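Local coordinates for ferric uptake regulation protein (Helicobacter pylori, PDB 2XIG), which represses iron-regulated genes as a homodimeric metal-dependent transcription factor, using ferrous iron as cofactor to bind their operators, at the interface of chains A and B. Residues are numbered along the deposited sequence; one frame, centred on the assembly and turned at random. Chains: chain A/B, Ferric uptake regulation protein.

The interface of chains A and B. Residues chain A 116, 136, 138; chain B 119-120, 123-124, 136.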
# COMPACT_ATOMS: atom_id res chain seq x y z
N ILE A 116 3.96 -29.19 8.00
CA ILE A 116 3.21 -27.98 8.31
C ILE A 116 1.75 -28.31 8.58
O ILE A 116 1.16 -27.81 9.54
CB ILE A 116 3.31 -26.95 7.17
CG1 ILE A 116 4.73 -26.40 7.09
CG2 ILE A 116 2.28 -25.84 7.37
CD1 ILE A 116 4.87 -25.20 6.19
N MET A 136 -3.01 -20.17 3.71
CA MET A 136 -1.61 -19.88 3.99
C MET A 136 -0.96 -19.35 2.73
O MET A 136 -0.97 -20.02 1.70
CB MET A 136 -0.89 -21.14 4.49
CG MET A 136 0.63 -21.01 4.59
SD MET A 136 1.38 -22.51 5.26
CE MET A 136 3.11 -22.23 4.95
N MET A 138 2.67 -17.31 1.45
CA MET A 138 4.01 -16.83 1.76
C MET A 138 4.40 -15.86 0.68
O MET A 138 4.35 -16.20 -0.49
CB MET A 138 4.99 -17.98 1.72
CG MET A 138 4.48 -19.24 2.33
SD MET A 138 5.25 -19.51 3.90
CE MET A 138 5.84 -21.18 3.62
N ARG B 119 9.39 -23.80 9.73
CA ARG B 119 9.12 -24.64 8.57
C ARG B 119 8.77 -23.82 7.34
O ARG B 119 9.10 -24.20 6.22
CB ARG B 119 8.01 -25.65 8.87
CG ARG B 119 8.45 -26.83 9.75
CD ARG B 119 7.37 -27.90 9.84
NE ARG B 119 7.66 -28.91 10.85
CZ ARG B 119 8.47 -29.95 10.66
NH1 ARG B 119 9.08 -30.12 9.50
NH2 ARG B 119 8.67 -30.82 11.64
N GLN B 120 8.09 -22.69 7.54
CA GLN B 120 7.71 -21.85 6.41
C GLN B 120 8.95 -21.36 5.66
O GLN B 120 8.96 -21.32 4.43
CB GLN B 120 6.88 -20.65 6.88
CG GLN B 120 5.44 -21.01 7.25
CD GLN B 120 4.68 -19.84 7.87
OE1 GLN B 120 5.28 -18.91 8.40
NE2 GLN B 120 3.35 -19.90 7.81
N VAL B 123 10.54 -24.35 3.69
CA VAL B 123 9.83 -24.57 2.43
C VAL B 123 10.27 -23.57 1.36
O VAL B 123 10.62 -23.96 0.24
CB VAL B 123 8.32 -24.41 2.63
CG1 VAL B 123 7.60 -24.42 1.29
CG2 VAL B 123 7.79 -25.51 3.54
N VAL B 124 10.25 -22.29 1.70
CA VAL B 124 10.60 -21.24 0.75
C VAL B 124 12.05 -21.39 0.27
O VAL B 124 12.33 -21.27 -0.92
CB VAL B 124 10.39 -19.84 1.37
CG1 VAL B 124 10.85 -18.77 0.41
CG2 VAL B 124 8.93 -19.64 1.70
N MET B 136 -1.49 -16.11 7.23
CA MET B 136 -1.81 -17.45 7.64
C MET B 136 -2.95 -17.38 8.61
O MET B 136 -2.87 -16.72 9.64
CB MET B 136 -0.58 -18.06 8.30
CG MET B 136 -0.56 -19.55 8.37
SD MET B 136 -1.33 -20.14 9.87
CE MET B 136 -0.26 -21.54 10.21
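B:Gln120, on helix 114-125, lies against two methionines, A:Met136 and A:Met138, of the partner's strand 130-141 in the C-terminal dimerization domain of this Fur-family repressor. The two-fold symmetric homodimer pairs the strands 130-141 of its chains antiparallel, A:Met136 facing B:Met136 in the bridge, and the helix of each subunit packs over the strand of the other. A:Met138 is bent at chi2 (-106°) and chi3, and its CE reaches the backbone of the partner's helix at B:Gln120. This methyl settles 3.4 Å from B:Gln120 CA and also touches the carbonyl oxygen of that residue, while SD rests 3.6 Å from B:Gln120 CB. The same methyl reaches B:Val124 CG2 at 3.9 Å, one helical turn further along.

A:Met136, by contrast, is extended: CG stands anti to the backbone N (chi1 170°) and CE reaches B:Gln120 CG at 3.5 Å. The aliphatic stem of the glutamine is thus contacted by both thioethers, and its amide nitrogen NE2 lies 3.7 Å from the A:Met136 methyl CE, a van der Waals contact. From helix 114-125 of chain A, A:Ile116 meets the same partner helix. A:Ile116 and B:Arg119 run alongside each other, pointing opposite ways, with the isoleucine's CG1 3.8 Å from the arginine's CB. The isoleucine's terminal CD1 lies 4.0 Å from B:Val123 CG2, so that A:Ile116 spans neighbouring turns of the partner helix through aliphatic carbon, with the guanidinium of B:Arg119 directed away from the methionines.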